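Local coordinates for protein aspartate--tRNA(Asp/Asn) ligase (Sulfolobus tokodaii, PDB 1WYD) that probably charges both tRNA(Asp) and tRNA(Asn) with L-aspartate, first activating the amino acid with ATP to form Asp-AMP, at residues His5-Val10 / Ala81-Glu86; Phe36-Leu39 / Gly44-Gln47. All coordinates share one frame; numbering follows the deposited sequence.

Contact 1: residues His5-Val10 / Ala81-Glu86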
# COMPACT_ATOMS: atom_id res chain seq x y z
N HIS B 5 -2.44 -16.52 26.45
CA HIS B 5 -2.91 -15.13 26.50
C HIS B 5 -1.81 -14.11 26.22
O HIS B 5 -0.64 -14.32 26.56
CB HIS B 5 -3.62 -14.79 27.84
CG HIS B 5 -4.83 -15.64 28.14
ND1 HIS B 5 -4.74 -16.98 28.46
CD2 HIS B 5 -6.15 -15.34 28.15
CE1 HIS B 5 -5.95 -17.47 28.65
NE2 HIS B 5 -6.82 -16.49 28.47
N PHE B 6 -2.19 -13.02 25.59
CA PHE B 6 -1.38 -11.82 25.56
C PHE B 6 -1.46 -11.16 26.92
O PHE B 6 -2.49 -11.25 27.60
CB PHE B 6 -1.92 -10.86 24.52
CG PHE B 6 -1.55 -11.22 23.12
CD1 PHE B 6 -2.46 -11.93 22.31
CD2 PHE B 6 -0.31 -10.85 22.59
CE1 PHE B 6 -2.13 -12.27 20.99
CE2 PHE B 6 0.04 -11.19 21.27
CZ PHE B 6 -0.89 -11.90 20.47
N ILE B 7 -0.40 -10.47 27.32
CA ILE B 7 -0.32 -9.93 28.67
C ILE B 7 -1.58 -9.14 29.02
O ILE B 7 -2.20 -9.37 30.05
CB ILE B 7 0.95 -9.08 28.85
CG1 ILE B 7 2.19 -9.99 28.94
CG2 ILE B 7 0.84 -8.13 30.05
CD1 ILE B 7 3.45 -9.37 28.36
N ALA B 8 -1.96 -8.25 28.11
CA ALA B 8 -3.09 -7.35 28.28
C ALA B 8 -4.46 -8.06 28.38
O ALA B 8 -5.43 -7.47 28.84
CB ALA B 8 -3.09 -6.31 27.14
N ASP B 9 -4.53 -9.31 27.94
CA ASP B 9 -5.74 -10.14 27.98
C ASP B 9 -6.19 -10.53 29.40
O ASP B 9 -7.36 -10.92 29.61
CB ASP B 9 -5.48 -11.46 27.24
CG ASP B 9 -5.44 -11.31 25.75
OD1 ASP B 9 -5.16 -12.32 25.08
OD2 ASP B 9 -5.71 -10.26 25.15
N VAL B 10 -5.25 -10.48 30.36
CA VAL B 10 -5.45 -10.94 31.74
C VAL B 10 -5.98 -9.81 32.65
O VAL B 10 -5.42 -8.71 32.67
CB VAL B 10 -4.12 -11.52 32.31
CG1 VAL B 10 -4.35 -12.21 33.63
CG2 VAL B 10 -3.47 -12.48 31.32
N ALA B 81 0.31 -4.13 41.51
CA ALA B 81 0.95 -4.65 40.30
C ALA B 81 0.28 -4.13 39.02
O ALA B 81 -0.87 -3.70 39.08
CB ALA B 81 0.93 -6.17 40.34
N PRO B 82 0.97 -4.21 37.87
CA PRO B 82 0.46 -3.63 36.61
C PRO B 82 -0.92 -4.17 36.24
O PRO B 82 -1.12 -5.40 36.29
CB PRO B 82 1.48 -4.12 35.57
CG PRO B 82 2.70 -4.38 36.32
CD PRO B 82 2.27 -4.87 37.66
N ARG B 83 -1.84 -3.27 35.87
CA ARG B 83 -3.21 -3.67 35.52
C ARG B 83 -3.85 -4.53 36.61
O ARG B 83 -4.81 -5.26 36.35
CB ARG B 83 -3.21 -4.48 34.23
CG ARG B 83 -3.18 -3.70 32.93
CD ARG B 83 -2.95 -4.63 31.73
NE ARG B 83 -1.52 -4.73 31.44
CZ ARG B 83 -0.92 -4.10 30.44
NH1 ARG B 83 -1.63 -3.34 29.61
NH2 ARG B 83 0.39 -4.23 30.27
N GLY B 84 -3.27 -4.49 37.80
CA GLY B 84 -3.78 -5.25 38.93
C GLY B 84 -3.36 -6.71 39.03
O GLY B 84 -3.89 -7.43 39.88
N ILE B 85 -2.44 -7.17 38.19
CA ILE B 85 -1.99 -8.56 38.24
C ILE B 85 -0.49 -8.79 38.06
O ILE B 85 0.28 -7.89 37.70
CB ILE B 85 -2.74 -9.45 37.23
CG1 ILE B 85 -2.63 -8.88 35.81
CG2 ILE B 85 -4.18 -9.72 37.68
CD1 ILE B 85 -1.83 -9.76 34.87
N GLU B 86 -0.13 -10.05 38.31
CA GLU B 86 1.19 -10.59 38.06
C GLU B 86 1.06 -12.10 37.87
O GLU B 86 0.12 -12.72 38.37
CB GLU B 86 2.16 -10.25 39.21
CG GLU B 86 1.54 -10.21 40.59
CD GLU B 86 2.57 -10.29 41.71
OE1 GLU B 86 3.39 -9.34 41.85
OE2 GLU B 86 2.54 -11.30 42.44
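Val10 and Ile85 face each other across backbones whose CA atoms stay 7.7 Å apart, and Ala8 and Arg83 across 8.1 Å; at that spacing side chains alone bridge the gap between the short 3-10 turn Ile7-Asp9, ahead of strand 18-31, and the turn that enters strand 85-89 of the OB-fold domain. The apolar half of the contact is one methyl set against an isopropyl group: Ile85 CD1 lies 3.7 Å from Val10 CG1 and almost as near to Val10 CB, the two side chains crossing at about a right angle. Ile85 CG1 sits between its backbone N and carbonyl carbon (chi1 55°), and from there it sends CD1 across to Val10. Trp21 and Val75, from strands 18-31 and 68-77, touch both residues and complete this buried cluster.

The other half belongs to Arg83, whose chain bends at chi3 to bring the guanidinium over the turn. Ala8 covers one face of that group, with its CB 4.1 Å from Arg83 NH1. Ile7 CG2 comes to 3.9 Å from Arg83 NH2 obliquely, its side chain crossing the arginine at about a right angle. The turn has its own ties: Asp9 N bonds to Phe6 O at 2.8 Å, and Phe6 N reaches Asp9 OD1 from above the carboxylate plane.

Between the two segments the contact is purely van der Waals. Arg83 NH2 has its polar partner elsewhere, in a hydrogen bond to Leu45 O, which probably fixes the flat group where Ile7 and Ala8 can lie against it.

Contact 2: residues Phe36-Leu39 / Gly44-Gln47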
# COMPACT_ATOMS: atom_id res chain seq x y z
N PHE B 36 12.06 -10.82 39.78
CA PHE B 36 10.99 -10.17 39.07
C PHE B 36 11.34 -10.02 37.59
O PHE B 36 12.37 -9.46 37.26
CB PHE B 36 10.70 -8.82 39.72
CG PHE B 36 10.02 -8.93 41.05
CD1 PHE B 36 10.77 -8.93 42.23
CD2 PHE B 36 8.65 -9.04 41.14
CE1 PHE B 36 10.14 -9.02 43.48
CE2 PHE B 36 8.01 -9.14 42.39
CZ PHE B 36 8.76 -9.14 43.55
N ILE B 37 10.50 -10.54 36.71
CA ILE B 37 10.72 -10.35 35.28
C ILE B 37 9.62 -9.47 34.72
O ILE B 37 8.48 -9.89 34.72
CB ILE B 37 10.73 -11.71 34.53
CG1 ILE B 37 11.59 -12.74 35.26
CG2 ILE B 37 11.24 -11.51 33.11
CD1 ILE B 37 11.52 -14.11 34.65
N ILE B 38 9.96 -8.27 34.24
CA ILE B 38 9.04 -7.54 33.40
C ILE B 38 9.16 -8.17 31.99
O ILE B 38 10.24 -8.18 31.36
CB ILE B 38 9.29 -6.00 33.38
CG1 ILE B 38 9.34 -5.35 34.77
CG2 ILE B 38 8.24 -5.27 32.52
CD1 ILE B 38 8.27 -5.78 35.77
N LEU B 39 8.06 -8.75 31.53
CA LEU B 39 7.97 -9.35 30.22
C LEU B 39 7.28 -8.39 29.27
O LEU B 39 6.42 -7.59 29.69
CB LEU B 39 7.22 -10.68 30.29
CG LEU B 39 7.13 -11.53 29.03
CD1 LEU B 39 8.45 -12.26 28.77
CD2 LEU B 39 6.00 -12.53 29.22
N GLY B 44 1.88 -5.14 25.57
CA GLY B 44 2.59 -4.27 26.49
C GLY B 44 3.39 -5.08 27.47
O GLY B 44 3.94 -6.16 27.12
N LEU B 45 3.44 -4.58 28.70
CA LEU B 45 4.37 -5.05 29.71
C LEU B 45 3.65 -5.68 30.88
O LEU B 45 2.79 -5.05 31.51
CB LEU B 45 5.20 -3.87 30.21
CG LEU B 45 6.01 -3.15 29.14
CD1 LEU B 45 6.41 -1.76 29.60
CD2 LEU B 45 7.26 -4.00 28.75
N GLY B 46 3.97 -6.93 31.17
CA GLY B 46 3.51 -7.58 32.37
C GLY B 46 4.60 -7.77 33.40
O GLY B 46 5.76 -7.45 33.15
N GLN B 47 4.23 -8.29 34.56
CA GLN B 47 5.17 -8.55 35.66
C GLN B 47 5.06 -10.02 35.99
O GLN B 47 3.97 -10.51 36.25
CB GLN B 47 4.78 -7.71 36.90
CG GLN B 47 5.66 -7.90 38.14
CD GLN B 47 5.36 -6.85 39.23
OE1 GLN B 47 4.68 -7.15 40.22
NE2 GLN B 47 5.87 -5.63 39.04
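Leu39 and Gly46 form a hydrogen-bonded antiparallel pair in the hairpin joining strands 34-41 and 44-50, in the OB-fold domain. Both bonds of the pair are present: Leu39 N donates to Gly46 O at 3.1 Å, and Gly46 N to Leu39 O at 2.9 Å. Two CA-H...O contacts reinforce them, Ile38 CA to Gly46 O and Leu45 CA to Leu39 O, each 3.3 Å. Each carbonyl oxygen therefore receives an N-H and a CA-H from the other strand.

The next pair, Ile38 with Gln47, is non-hydrogen-bonded, with CA atoms 4.6 Å apart. The hairpin is part of the beta barrel of the OB fold; the side chains of this pair share one face of its sheet, while Leu39 lies on the other, where it touches Trp21, Ile69 and Val71. The two branches of Ile38 divide the work. With CG2 anti to the backbone N, that methyl meets Leu45 CB at 4.1 Å and passes over Gly46 O, while CD1 leans the other way onto Gln47 CB and CG, each at 4.1 Å. Cutting Ile38 back to an alanine here would remove CG2 and CD1, and is likely to leave Leu45 CB and the aliphatic part of Gln47 without the side chain that lies between them. Farther along, Gln47 extends from a CG anti to the backbone N (chi1 179°), and this CG lies at the edge of the Phe36 ring, 4.4 Å from Phe36 CD2.

The two contacts lie about 9 Å apart, centre to centre, on the same side of the molecule, some 30 Å from the centre of the chain. Contact 2 is nested in sequence: its hairpin falls within the 70 residues between 5-10 and 81-86. Both reach one sheet, in which strand 44-50 runs parallel to its neighbour 85-89. The hydrogen bond from Arg83 to Leu45 ties them directly, and Ile7 CG2 packs 3.5 Å from Gly46 N. The N-terminal residues are thus joined to parts of the OB-fold region far along the chain. Both contacts probably help hold together this domain, which in this class-II family binds the anticodon, away from the predicted aspartate and ATP sites.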